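PDB 4EIU: uncharacterized hypothetical protein from Bacteroides uniformis, which is of unknown function and belongs to the DUF3823 family, whose N-terminal domain is grouped with the transthyretin-like folds. Local coordinates for residues V219-R224 and N239-M244; L115-V120 and V134-G139; T163-F168 and V203-N208; G22-T27 and M56-F61. One frame throughout, in Å; residues are numbered along the deposited sequence.

Interaction 1 of 4, residues V219-R224 and N239-M244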
loop_
_atom_site.group_PDB
_atom_site.type_symbol
_atom_site.label_atom_id
_atom_site.label_comp_id
_atom_site.label_asym_id
_atom_site.label_seq_id
_atom_site.Cartn_x
_atom_site.Cartn_y
_atom_site.Cartn_z
ATOM N N VAL A 219 11.666 7.428 10.080
ATOM C CA VAL A 219 11.799 5.993 9.774
ATOM C C VAL A 219 10.434 5.334 9.630
ATOM O O VAL A 219 9.443 5.777 10.216
ATOM C CB VAL A 219 12.607 5.230 10.853
ATOM C CG1 VAL A 219 13.944 5.903 11.105
ATOM C CG2 VAL A 219 11.808 5.105 12.141
ATOM N N ARG A 220 10.378 4.267 8.847
ATOM C CA ARG A 220 9.109 3.618 8.572
ATOM C C ARG A 220 9.340 2.178 8.113
ATOM O O ARG A 220 10.296 1.911 7.384
ATOM C CB ARG A 220 8.395 4.375 7.477
ATOM C CG ARG A 220 6.897 4.185 7.428
ATOM C CD ARG A 220 6.325 5.108 6.370
ATOM N NE ARG A 220 4.888 4.947 6.213
ATOM C CZ ARG A 220 4.179 5.376 5.166
ATOM N NH1 ARG A 220 4.752 6.003 4.146
ATOM N NH2 ARG A 220 2.864 5.148 5.122
ATOM N N ALA A 221 8.452 1.283 8.532
ATOM C CA ALA A 221 8.532 -0.131 8.150
ATOM C C ALA A 221 7.556 -0.419 7.053
ATOM O O ALA A 221 6.524 0.259 6.915
ATOM C CB ALA A 221 8.298 -1.040 9.349
ATOM N N ALA A 222 7.913 -1.394 6.220
ATOM C CA ALA A 222 7.064 -1.848 5.164
ATOM C C ALA A 222 7.315 -3.321 4.939
ATOM O O ALA A 222 8.403 -3.803 5.230
ATOM C CB ALA A 222 7.297 -1.054 3.876
ATOM N N ALA A 223 6.287 -4.029 4.459
ATOM C CA ALA A 223 6.412 -5.467 4.110
ATOM C C ALA A 223 5.445 -5.791 2.963
ATOM O O ALA A 223 4.432 -5.085 2.732
ATOM C CB ALA A 223 6.173 -6.345 5.301
ATOM N N ARG A 224 5.825 -6.774 2.162
ATOM C CA ARG A 224 4.977 -7.172 1.056
ATOM C C ARG A 224 5.008 -8.670 0.836
ATOM O O ARG A 224 5.871 -9.383 1.382
ATOM C CB ARG A 224 5.396 -6.435 -0.198
ATOM C CG ARG A 224 6.808 -6.747 -0.654
ATOM C CD ARG A 224 7.113 -6.061 -1.953
ATOM N NE ARG A 224 8.525 -6.180 -2.271
ATOM C CZ ARG A 224 9.094 -5.708 -3.367
ATOM N NH1 ARG A 224 8.395 -5.038 -4.261
ATOM N NH2 ARG A 224 10.400 -5.888 -3.552
ATOM N N ASN A 239 2.664 -2.933 2.137
ATOM C CA ASN A 239 1.957 -2.349 3.280
ATOM C C ASN A 239 2.937 -1.662 4.226
ATOM O O ASN A 239 4.096 -2.056 4.320
ATOM C CB ASN A 239 1.129 -3.386 4.027
ATOM C CG ASN A 239 -0.014 -3.919 3.168
ATOM O OD1 ASN A 239 0.051 -5.052 2.710
ATOM N ND2 ASN A 239 -1.027 -3.100 2.931
ATOM N N TYR A 240 2.452 -0.612 4.892
ATOM C CA TYR A 240 3.302 0.314 5.603
ATOM C C TYR A 240 2.841 0.556 7.023
ATOM O O TYR A 240 1.641 0.576 7.295
ATOM C CB TYR A 240 3.278 1.690 4.905
ATOM C CG TYR A 240 4.180 1.871 3.691
ATOM C CD1 TYR A 240 5.465 2.368 3.839
ATOM C CD2 TYR A 240 3.713 1.645 2.397
ATOM C CE1 TYR A 240 6.287 2.578 2.744
ATOM C CE2 TYR A 240 4.538 1.833 1.308
ATOM C CZ TYR A 240 5.819 2.359 1.497
ATOM O OH TYR A 240 6.635 2.585 0.396
ATOM N N SER A 241 3.820 0.814 7.897
ATOM C CA SER A 241 3.579 1.335 9.225
ATOM C C SER A 241 3.378 2.842 9.203
ATOM O O SER A 241 3.488 3.493 8.160
ATOM C CB SER A 241 4.750 1.002 10.134
ATOM O OG SER A 241 5.856 1.861 9.882
ATOM N N GLU A 242 3.085 3.387 10.372
ATOM C CA GLU A 242 3.159 4.824 10.573
ATOM C C GLU A 242 4.633 5.217 10.609
ATOM O O GLU A 242 5.470 4.402 11.034
ATOM C CB GLU A 242 2.497 5.231 11.882
ATOM C CG GLU A 242 0.976 5.181 11.858
ATOM C CD GLU A 242 0.406 5.349 13.254
ATOM O OE1 GLU A 242 0.646 6.409 13.870
ATOM O OE2 GLU A 242 -0.241 4.407 13.761
ATOM N N PRO A 243 4.960 6.435 10.133
ATOM C CA PRO A 243 6.329 6.939 10.322
ATOM C C PRO A 243 6.618 7.279 11.777
ATOM O O PRO A 243 5.698 7.469 12.566
ATOM C CB PRO A 243 6.381 8.199 9.449
ATOM C CG PRO A 243 4.981 8.633 9.282
ATOM C CD PRO A 243 4.118 7.394 9.388
HETATM N N MSE A 244 7.898 7.329 12.132
HETATM C CA MSE A 244 8.316 7.782 13.434
HETATM C C MSE A 244 9.524 8.689 13.272
HETATM O O MSE A 244 10.381 8.464 12.402
HETATM C CB MSE A 244 8.650 6.606 14.342
HETATM C CG MSE A 244 7.448 5.743 14.697
HETATM SE SE MSE A 244 7.967 4.392 15.977
HETATM C CE MSE A 244 7.882 5.320 17.666
#

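Interaction 2 of 4, residues L115-V120 and V134-G139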
loop_
_atom_site.group_PDB
_atom_site.type_symbol
_atom_site.label_atom_id
_atom_site.label_comp_id
_atom_site.label_asym_id
_atom_site.label_seq_id
_atom_site.Cartn_x
_atom_site.Cartn_y
_atom_site.Cartn_z
ATOM N N LEU A 115 -1.113 -7.275 4.387
ATOM C CA LEU A 115 -0.307 -7.267 5.633
ATOM C C LEU A 115 -0.583 -6.021 6.463
ATOM O O LEU A 115 -0.900 -4.960 5.924
ATOM C CB LEU A 115 1.193 -7.313 5.296
ATOM C CG LEU A 115 1.729 -8.505 4.464
ATOM C CD1 LEU A 115 3.217 -8.333 4.085
ATOM C CD2 LEU A 115 1.567 -9.838 5.221
ATOM N N ASN A 116 -0.480 -6.179 7.775
ATOM C CA ASN A 116 -0.405 -5.087 8.699
ATOM C C ASN A 116 1.010 -5.021 9.222
ATOM O O ASN A 116 1.601 -6.052 9.583
ATOM C CB ASN A 116 -1.386 -5.305 9.841
ATOM C CG ASN A 116 -2.823 -5.236 9.390
ATOM O OD1 ASN A 116 -3.171 -4.460 8.507
ATOM N ND2 ASN A 116 -3.674 -6.014 10.024
ATOM N N VAL A 117 1.549 -3.819 9.274
ATOM C CA VAL A 117 2.950 -3.616 9.637
ATOM C C VAL A 117 3.031 -2.502 10.653
ATOM O O VAL A 117 2.534 -1.413 10.399
ATOM C CB VAL A 117 3.800 -3.213 8.414
ATOM C CG1 VAL A 117 5.281 -3.068 8.814
ATOM C CG2 VAL A 117 3.591 -4.182 7.246
ATOM N N GLU A 118 3.664 -2.764 11.795
ATOM C CA GLU A 118 3.761 -1.754 12.846
ATOM C C GLU A 118 5.119 -1.806 13.511
ATOM O O GLU A 118 5.793 -2.844 13.503
ATOM C CB GLU A 118 2.678 -1.989 13.902
ATOM C CG GLU A 118 2.815 -3.346 14.602
ATOM C CD GLU A 118 1.575 -3.771 15.362
ATOM O OE1 GLU A 118 1.049 -2.944 16.146
ATOM O OE2 GLU A 118 1.152 -4.948 15.200
ATOM N N PHE A 119 5.510 -0.682 14.095
ATOM C CA PHE A 119 6.635 -0.670 15.046
ATOM C C PHE A 119 6.161 -1.157 16.408
ATOM O O PHE A 119 5.007 -0.950 16.774
ATOM C CB PHE A 119 7.200 0.728 15.175
ATOM C CG PHE A 119 7.962 1.185 13.970
ATOM C CD1 PHE A 119 9.146 0.540 13.594
ATOM C CD2 PHE A 119 7.518 2.270 13.221
ATOM C CE1 PHE A 119 9.877 0.976 12.499
ATOM C CE2 PHE A 119 8.236 2.706 12.117
ATOM C CZ PHE A 119 9.418 2.064 11.752
ATOM N N VAL A 120 7.037 -1.814 17.161
ATOM C CA VAL A 120 6.682 -2.240 18.507
ATOM C C VAL A 120 7.312 -1.301 19.525
ATOM O O VAL A 120 6.591 -0.671 20.296
ATOM C CB VAL A 120 7.072 -3.701 18.778
ATOM C CG1 VAL A 120 6.738 -4.070 20.220
ATOM C CG2 VAL A 120 6.335 -4.601 17.803
ATOM N N VAL A 134 9.975 -4.442 14.420
ATOM C CA VAL A 134 8.857 -4.421 13.459
ATOM C C VAL A 134 8.008 -5.670 13.631
ATOM O O VAL A 134 8.547 -6.782 13.771
ATOM C CB VAL A 134 9.342 -4.347 11.988
ATOM C CG1 VAL A 134 8.160 -4.394 11.021
ATOM C CG2 VAL A 134 10.126 -3.062 11.742
ATOM N N ARG A 135 6.683 -5.507 13.621
ATOM C CA ARG A 135 5.794 -6.668 13.683
ATOM C C ARG A 135 4.930 -6.742 12.424
ATOM O O ARG A 135 4.149 -5.839 12.162
ATOM C CB ARG A 135 4.924 -6.637 14.936
ATOM C CG ARG A 135 4.080 -7.895 15.086
ATOM C CD ARG A 135 2.872 -7.699 15.982
ATOM N NE ARG A 135 3.272 -7.817 17.358
ATOM C CZ ARG A 135 3.202 -6.882 18.310
ATOM N NH1 ARG A 135 2.690 -5.673 18.115
ATOM N NH2 ARG A 135 3.646 -7.194 19.506
ATOM N N VAL A 136 5.074 -7.824 11.654
ATOM C CA VAL A 136 4.242 -8.062 10.471
ATOM C C VAL A 136 3.184 -9.137 10.736
ATOM O O VAL A 136 3.484 -10.241 11.223
ATOM C CB VAL A 136 5.095 -8.445 9.245
ATOM C CG1 VAL A 136 4.210 -8.691 8.008
ATOM C CG2 VAL A 136 6.137 -7.358 8.980
ATOM N N THR A 137 1.939 -8.821 10.407
ATOM C CA THR A 137 0.838 -9.807 10.487
ATOM C C THR A 137 0.002 -9.794 9.220
ATOM O O THR A 137 0.028 -8.828 8.455
ATOM C CB THR A 137 -0.090 -9.548 11.711
ATOM O OG1 THR A 137 -0.475 -8.175 11.723
ATOM C CG2 THR A 137 0.602 -9.894 13.064
ATOM N N ARG A 138 -0.746 -10.867 8.985
ATOM C CA ARG A 138 -1.694 -10.914 7.862
ATOM C C ARG A 138 -2.794 -9.865 8.012
ATOM O O ARG A 138 -3.368 -9.727 9.081
ATOM C CB ARG A 138 -2.324 -12.297 7.771
ATOM C CG ARG A 138 -1.363 -13.420 7.447
ATOM C CD ARG A 138 -0.774 -13.281 6.050
ATOM N NE ARG A 138 0.142 -14.378 5.747
ATOM C CZ ARG A 138 0.887 -14.432 4.643
ATOM N NH1 ARG A 138 0.784 -13.496 3.741
ATOM N NH2 ARG A 138 1.722 -15.439 4.416
ATOM N N GLY A 139 -3.087 -9.123 6.959
ATOM C CA GLY A 139 -4.138 -8.113 7.031
ATOM C C GLY A 139 -5.503 -8.721 6.711
ATOM O O GLY A 139 -6.544 -8.125 7.013
HETATM O O HOH W 1 -6.700 -6.400 9.072
HETATM O O HOH W 2 -2.894 -7.744 12.432
HETATM O O HOH W 3 1.419 -6.281 12.660
#

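Interaction 3 of 4, residues T163-F168 and V203-N208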
loop_
_atom_site.group_PDB
_atom_site.type_symbol
_atom_site.label_atom_id
_atom_site.label_comp_id
_atom_site.label_asym_id
_atom_site.label_seq_id
_atom_site.Cartn_x
_atom_site.Cartn_y
_atom_site.Cartn_z
ATOM N N THR A 163 7.911 -11.610 1.377
ATOM C CA THR A 163 9.197 -11.643 0.656
ATOM C C THR A 163 10.250 -10.760 1.304
ATOM O O THR A 163 11.442 -11.001 1.137
ATOM C CB THR A 163 9.018 -11.248 -0.843
ATOM O OG1 THR A 163 8.507 -9.900 -0.955
ATOM C CG2 THR A 163 8.015 -12.214 -1.556
ATOM N N ASP A 164 9.835 -9.719 2.025
ATOM C CA ASP A 164 10.797 -8.773 2.591
ATOM C C ASP A 164 10.182 -7.823 3.596
ATOM O O ASP A 164 8.975 -7.627 3.578
ATOM C CB ASP A 164 11.513 -7.959 1.485
ATOM C CG ASP A 164 10.559 -7.164 0.599
ATOM O OD1 ASP A 164 10.059 -7.741 -0.377
ATOM O OD2 ASP A 164 10.367 -5.953 0.855
ATOM N N ILE A 165 11.034 -7.272 4.473
ATOM C CA ILE A 165 10.719 -6.118 5.297
ATOM C C ILE A 165 11.669 -4.997 4.909
ATOM O O ILE A 165 12.861 -5.223 4.712
ATOM C CB ILE A 165 10.907 -6.375 6.803
ATOM C CG1 ILE A 165 9.809 -7.307 7.323
ATOM C CG2 ILE A 165 10.898 -5.045 7.582
ATOM C CD1 ILE A 165 10.078 -7.878 8.708
ATOM N N GLN A 166 11.147 -3.780 4.822
ATOM C CA GLN A 166 11.985 -2.608 4.544
ATOM C C GLN A 166 11.964 -1.729 5.761
ATOM O O GLN A 166 10.915 -1.609 6.409
ATOM C CB GLN A 166 11.425 -1.809 3.362
ATOM C CG GLN A 166 11.250 -2.622 2.088
ATOM C CD GLN A 166 12.562 -3.115 1.544
ATOM O OE1 GLN A 166 13.532 -2.351 1.480
ATOM N NE2 GLN A 166 12.612 -4.392 1.139
ATOM N N PHE A 167 13.116 -1.114 6.050
ATOM C CA PHE A 167 13.241 -0.068 7.037
ATOM C C PHE A 167 13.697 1.176 6.273
ATOM O O PHE A 167 14.878 1.344 5.977
ATOM C CB PHE A 167 14.222 -0.523 8.111
ATOM C CG PHE A 167 14.349 0.392 9.286
ATOM C CD1 PHE A 167 13.242 0.857 9.963
ATOM C CD2 PHE A 167 15.611 0.729 9.769
ATOM C CE1 PHE A 167 13.383 1.663 11.078
ATOM C CE2 PHE A 167 15.753 1.534 10.878
ATOM C CZ PHE A 167 14.635 2.014 11.527
ATOM N N PHE A 168 12.716 1.989 5.869
ATOM C CA PHE A 168 12.966 3.192 5.104
ATOM C C PHE A 168 13.393 4.296 6.063
ATOM O O PHE A 168 12.787 4.496 7.114
ATOM C CB PHE A 168 11.732 3.630 4.314
ATOM C CG PHE A 168 11.339 2.687 3.202
ATOM C CD1 PHE A 168 12.208 2.421 2.149
ATOM C CD2 PHE A 168 10.071 2.108 3.177
ATOM C CE1 PHE A 168 11.828 1.572 1.110
ATOM C CE2 PHE A 168 9.688 1.252 2.148
ATOM C CZ PHE A 168 10.555 0.999 1.104
ATOM N N VAL A 203 10.430 -8.498 14.764
ATOM C CA VAL A 203 11.631 -8.649 13.940
ATOM C C VAL A 203 12.516 -7.409 14.158
ATOM O O VAL A 203 12.054 -6.266 14.041
ATOM C CB VAL A 203 11.272 -8.798 12.441
ATOM C CG1 VAL A 203 12.526 -8.852 11.572
ATOM C CG2 VAL A 203 10.371 -10.011 12.200
ATOM N N THR A 204 13.782 -7.637 14.487
ATOM C CA THR A 204 14.747 -6.555 14.667
ATOM C C THR A 204 15.319 -6.188 13.312
ATOM O O THR A 204 15.761 -7.068 12.563
ATOM C CB THR A 204 15.920 -6.971 15.538
ATOM O OG1 THR A 204 15.419 -7.472 16.783
ATOM C CG2 THR A 204 16.855 -5.771 15.787
ATOM N N ILE A 205 15.318 -4.894 13.014
ATOM C CA ILE A 205 15.955 -4.374 11.814
ATOM C C ILE A 205 16.790 -3.119 12.147
ATOM O O ILE A 205 16.470 -2.399 13.095
ATOM C CB ILE A 205 14.909 -4.125 10.722
ATOM C CG1 ILE A 205 15.588 -3.784 9.390
ATOM C CG2 ILE A 205 13.895 -3.072 11.166
ATOM C CD1 ILE A 205 14.712 -4.038 8.189
ATOM N N GLN A 206 17.852 -2.901 11.360
ATOM C CA GLN A 206 18.857 -1.876 11.586
ATOM C C GLN A 206 19.120 -1.070 10.337
ATOM O O GLN A 206 19.215 -1.638 9.239
ATOM C CB GLN A 206 20.184 -2.530 11.983
ATOM C CG GLN A 206 20.505 -2.423 13.450
ATOM C CD GLN A 206 21.938 -2.818 13.738
ATOM O OE1 GLN A 206 22.195 -3.938 14.115
ATOM N NE2 GLN A 206 22.873 -1.902 13.528
ATOM N N SER A 207 19.276 0.243 10.513
ATOM C CA SER A 207 19.667 1.129 9.417
ATOM C C SER A 207 21.069 0.760 8.914
ATOM O O SER A 207 21.811 0.051 9.579
ATOM C CB SER A 207 19.630 2.608 9.861
ATOM O OG SER A 207 20.712 2.945 10.731
ATOM N N ASN A 208 21.372 1.189 7.691
ATOM C CA ASN A 208 22.715 1.124 7.140
ATOM C C ASN A 208 23.376 2.466 7.399
ATOM O O ASN A 208 22.749 3.391 7.983
ATOM C CB ASN A 208 22.674 0.851 5.632
ATOM C CG ASN A 208 22.367 -0.592 5.310
ATOM O OD1 ASN A 208 23.063 -1.493 5.757
ATOM N ND2 ASN A 208 21.323 -0.816 4.532
#

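Interaction 4 of 4, residues G22-T27 and M56-F61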
loop_
_atom_site.group_PDB
_atom_site.type_symbol
_atom_site.label_atom_id
_atom_site.label_comp_id
_atom_site.label_asym_id
_atom_site.label_seq_id
_atom_site.Cartn_x
_atom_site.Cartn_y
_atom_site.Cartn_z
ATOM N N GLY A 22 -11.450 -0.959 10.141
ATOM C CA GLY A 22 -11.761 0.444 9.924
ATOM C C GLY A 22 -10.512 1.340 9.843
ATOM O O GLY A 22 -10.634 2.536 9.675
ATOM N N LYS A 23 -9.318 0.781 9.998
ATOM C CA LYS A 23 -8.100 1.571 10.027
ATOM C C LYS A 23 -7.725 1.954 8.606
ATOM O O LYS A 23 -7.938 1.193 7.673
ATOM C CB LYS A 23 -6.940 0.787 10.671
ATOM C CG LYS A 23 -7.090 0.577 12.165
ATOM C CD LYS A 23 -5.956 -0.250 12.769
ATOM C CE LYS A 23 -5.839 0.047 14.258
ATOM N NZ LYS A 23 -4.837 -0.802 14.956
ATOM N N ARG A 24 -7.133 3.138 8.457
ATOM C CA ARG A 24 -6.579 3.562 7.185
ATOM C C ARG A 24 -5.528 2.603 6.684
ATOM O O ARG A 24 -4.758 2.049 7.469
ATOM C CB ARG A 24 -5.996 4.957 7.306
ATOM C CG ARG A 24 -7.006 6.034 7.633
ATOM C CD ARG A 24 -7.765 6.471 6.360
ATOM N NE ARG A 24 -8.722 7.595 6.566
ATOM C CZ ARG A 24 -8.370 8.819 6.901
ATOM N NH1 ARG A 24 -7.091 9.121 7.092
ATOM N NH2 ARG A 24 -9.291 9.758 7.019
ATOM N N VAL A 25 -5.531 2.387 5.371
ATOM C CA VAL A 25 -4.509 1.634 4.689
ATOM C C VAL A 25 -3.425 2.639 4.250
ATOM O O VAL A 25 -3.582 3.404 3.271
ATOM C CB VAL A 25 -5.038 0.829 3.512
ATOM C CG1 VAL A 25 -3.912 0.018 2.878
ATOM C CG2 VAL A 25 -6.200 -0.105 3.947
ATOM N N LEU A 26 -2.328 2.619 4.987
ATOM C CA LEU A 26 -1.268 3.608 4.795
ATOM C C LEU A 26 -0.422 3.163 3.626
ATOM O O LEU A 26 -0.283 1.953 3.345
ATOM C CB LEU A 26 -0.430 3.768 6.070
ATOM C CG LEU A 26 -1.140 4.128 7.375
ATOM C CD1 LEU A 26 -0.148 4.164 8.561
ATOM C CD2 LEU A 26 -1.866 5.461 7.326
ATOM N N THR A 27 0.155 4.143 2.944
ATOM C CA THR A 27 0.814 3.920 1.675
ATOM C C THR A 27 1.886 5.015 1.419
ATOM O O THR A 27 2.319 5.690 2.339
ATOM C CB THR A 27 -0.209 3.786 0.526
ATOM O OG1 THR A 27 0.415 3.233 -0.649
ATOM C CG2 THR A 27 -0.960 5.116 0.236
HETATM N N MSE A 56 -2.307 9.914 -0.910
HETATM C CA MSE A 56 -1.333 10.364 0.078
HETATM C C MSE A 56 -1.041 9.250 1.029
HETATM O O MSE A 56 -1.781 8.245 1.130
HETATM C CB MSE A 56 -1.844 11.642 0.788
HETATM C CG MSE A 56 -1.992 12.846 -0.191
HETATM SE SE MSE A 56 -2.691 14.382 0.745
HETATM C CE MSE A 56 -4.489 13.786 0.583
HETATM N N MSE A 57 0.016 9.439 1.785
HETATM C CA MSE A 57 0.526 8.365 2.659
HETATM C C MSE A 57 -0.470 7.887 3.676
HETATM O O MSE A 57 -0.320 6.779 4.171
HETATM C CB MSE A 57 1.799 8.825 3.399
HETATM C CG MSE A 57 1.637 9.952 4.315
HETATM SE SE MSE A 57 3.495 10.587 4.769
HETATM C CE MSE A 57 4.029 9.064 5.798
ATOM N N ASP A 58 -1.447 8.737 4.004
ATOM C CA ASP A 58 -2.483 8.420 5.006
ATOM C C ASP A 58 -3.681 7.600 4.466
ATOM O O ASP A 58 -4.621 7.313 5.175
ATOM C CB ASP A 58 -2.922 9.715 5.717
ATOM C CG ASP A 58 -3.791 10.617 4.847
ATOM O OD1 ASP A 58 -3.978 10.388 3.640
ATOM O OD2 ASP A 58 -4.263 11.603 5.399
ATOM N N GLY A 59 -3.606 7.183 3.221
ATOM C CA GLY A 59 -4.609 6.362 2.598
ATOM C C GLY A 59 -5.800 7.170 2.109
ATOM O O GLY A 59 -6.846 6.591 1.811
ATOM N N THR A 60 -5.654 8.497 2.008
ATOM C CA THR A 60 -6.717 9.339 1.414
ATOM C C THR A 60 -6.274 9.857 0.037
ATOM O O THR A 60 -5.078 9.832 -0.264
ATOM C CB THR A 60 -7.108 10.518 2.300
ATOM O OG1 THR A 60 -6.014 11.470 2.416
ATOM C CG2 THR A 60 -7.572 10.044 3.728
ATOM N N PHE A 61 -7.219 10.367 -0.764
ATOM C CA PHE A 61 -6.896 10.959 -2.062
ATOM C C PHE A 61 -7.852 12.074 -2.341
ATOM O O PHE A 61 -8.944 12.118 -1.785
ATOM C CB PHE A 61 -6.922 9.942 -3.210
ATOM C CG PHE A 61 -8.286 9.320 -3.513
ATOM C CD1 PHE A 61 -9.176 9.930 -4.419
ATOM C CD2 PHE A 61 -8.625 8.084 -3.005
ATOM C CE1 PHE A 61 -10.427 9.340 -4.704
ATOM C CE2 PHE A 61 -9.861 7.486 -3.295
ATOM C CZ PHE A 61 -10.760 8.111 -4.156
#

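Interaction 1 of 4, residues V219-R224 and N239-M244
Arg220 crosses Tyr240 at about a right angle. CG stands anti to the backbone N (chi1 -158°) and the chain runs extended to NE, carrying it to Ser241 O. Tyr240 CD1 sits 3.4 Å above the guanidinium plane of Arg220, over its centre; since ring and guanidinium planes are 32° apart, this is a tilted overlap and not a parallel stack. At the guanidinium edge, Arg220 NE gives Ser241 O a nearly straight bond of 2.8 Å, in the guanidinium plane, while NH1 and NH2 go on to Val175 O and Thr27 O. Ala222 covers one face of the tyrosine ring, its CB 4.1 Å from the Tyr240 ring centroid in a CH-pi contact, and the Tyr240 hydroxyl is bonded to Tyr177 N.

Ser241 OG lies between its own backbone N and carbonyl carbon (chi1 77°). From there it accepts Ala221 N at 3.0 Å and donates to Glu242 O at 2.8 Å, while Ser241 N returns a bond to Ala221 O. Regular pairing resumes on either side: Val219 with Met244 and Ala223 with Asn239 each exchange two backbone bonds. Two residues separate Val219 from Ala222, but three separate Tyr240 from Met244. The extra residue breaks the ladder in two, a one-residue register shift in the antiparallel edge strand 239-247, which closes one sheet of a beta sandwich.

Interaction 2 of 4, residues L115-V120 and V134-G139
With CG placed between its backbone N and carbonyl carbon (chi1 62°), Glu118 extends alongside Arg135, whose CG is anti to the backbone N and whose chain bends at chi3 (-82°). The two side chains point the same way, yet their flat ends are steeply turned, carboxylate and guanidinium planes lying 77° apart. The resulting salt bridge is weak as a hydrogen bond: Arg135 NH1 is 3.4 Å from Glu118 OE2, although straight toward it, and Arg135 CD lies just as near that oxygen, at 3.3 Å. Val120 CG2 covers one face of the guanidinium, 3.7 Å above the plane of Arg135 and offset toward its rim.

Below these side chains runs the ladder of the beta hairpin formed by strands 115-126 and 129-138. Asn116 with Thr137 and Glu118 with Arg135 are hydrogen-bonded antiparallel pairs, and the pair Val117 and Val136 between them is non-hydrogen-bonded. The hairpin has two unlike faces. On the one bearing Asn116, Glu118, Arg135 and Thr137, waters join the strands: one lies 2.6 Å from Thr137 OG1 and accepts from Asn116 ND2, and another accepts from the same amide while donating to Gly139 O at 2.7 Å. A third lies 2.9 Å from Glu118 OE2, close also to Arg135 O and Thr137 OG1. On the other face the contacts are apolar, Val117 CG1 meeting Val134 CG1 at 3.9 Å and Phe119 CE1 meeting Val134 CG2 at 4.1 Å. This face packs on Ala221, Ala223, Ile165 and Phe167 of the opposing sheet.

Interaction 3 of 4, residues T163-F168 and V203-N208
Phe167 and Ile205 carry most of the apolar packing. Ile205 CD1 presses on Phe167 CB at 3.5 Å, a close methyl-to-methylene contact, and the other branch, Ile205 CG2, lies over one face of the ring, 4.0 Å from Phe167 CG. Phe167 CG is anti to the backbone N (chi1 -174°), and the ring reaches Ser207, just beyond the end of strand 202-206. There the edge of the ring faces the backbone: Ser207 N lies near the ring plane, 3.8 Å from Phe167 CE2. Ile165 makes the second apolar link. Its CD1 meets Val203 CG1 tip to tip at 3.9 Å, and its CG2 touches Ile205 CD1 at 4.0 Å.

Polar bonding is kept within the segments or goes elsewhere. Gln166, whose side chain starts out away from segment 203-208, turns back along its own strand, and NE2 donates to Asp164 OD2 at 2.7 Å, approaching from above the carboxylate plane. Asp164 OD1 takes a bond from Thr163 OG1 and is salt-bridged to Arg224, while Ser207 OG is bonded to Ile130 N.

The backbone geometry accounts for this division. Strands 163-168 and 203-206 come no closer than 7.8 Å axis to axis and cross at -45°; they share no backbone ladder, and the contact is made by side chains, which meet one another and, at Ser207 N, the backbone. Strand 162-170 belongs to the four-stranded sheet and strand 202-206 to the edge of the three-stranded one, so face-to-face packing of aliphatic and aromatic residues between the sheets is that of a two-sheet beta sandwich.

Interaction 4 of 4, residues G22-T27 and M56-F61
Thr27 and Met57 provide the one hydrogen bond between the segments. Thr27 N donates to Met57 O at 2.9 Å, reaching it from 35° above the carbonyl plane. Close CA-H...O contacts accompany it: selenomethionine Met57 CA lies 3.2 Å from Thr27 O, and Leu26 CA approaches Met57 O. Gly59, the last residue of the turn, lies with its CA 3.2 Å from Val25 O, with a positive phi of 81° and no side chain to intervene.

Van der Waals contact is shared by Arg24 and Thr27. Thr27 CG2 rests against Met56 O at 3.4 Å. In Arg24 a bend at chi2 (-80°) turns CD back past Asp58 O, and Thr60 CG2 then sits 3.4 Å above the guanidinium plane of Arg24, over its centre. The methyl thus packs against a flat charged face.

Ionic and side-chain polar bonding lies mostly within the turn or beyond it. Met56 to Gly59 form a type I beta turn, continued by an Asx turn in which Asp58 OD1 accepts Thr60 N at 3.0 Å; the same oxygen also takes Thr60 OG1 at 2.6 Å. Arg24 NE is salt-bridged to Glu15, and Arg24 NH1 stays 4.1 Å from Asp58 OD2, beyond a salt bridge.

The chemistry implies a junction resting on backbone and shape: Val25 O is buried without a polar partner, Asp58 OD1 is held by Thr60, and OD2 probably adds a longer-range attraction to Arg24.

Along the chain, interaction 4 closes first, followed by interactions 2, 3 and 1. Interactions 1, 2 and 3 belong to one beta sandwich, their centres 9 to 12 Å apart. Interaction 2 lies in the three-stranded sheet and interaction 1 in the four-stranded one; interaction 3 spans the two, sharing strand neighbours with both. Phe119 and Phe167 meet between interactions 2 and 3, while Asn239 OD1 receives Leu115 N between 1 and 2. Interaction 4 sits in the N-terminal domain, about 21 Å from interaction 3 centre to centre, but touches interaction 1, where Arg220 bonds Thr27 O and Pro243 packs on Met57. The N-terminal domain therefore packs against the sandwich at strands 216-225 and 239-247, the latter an outermost strand.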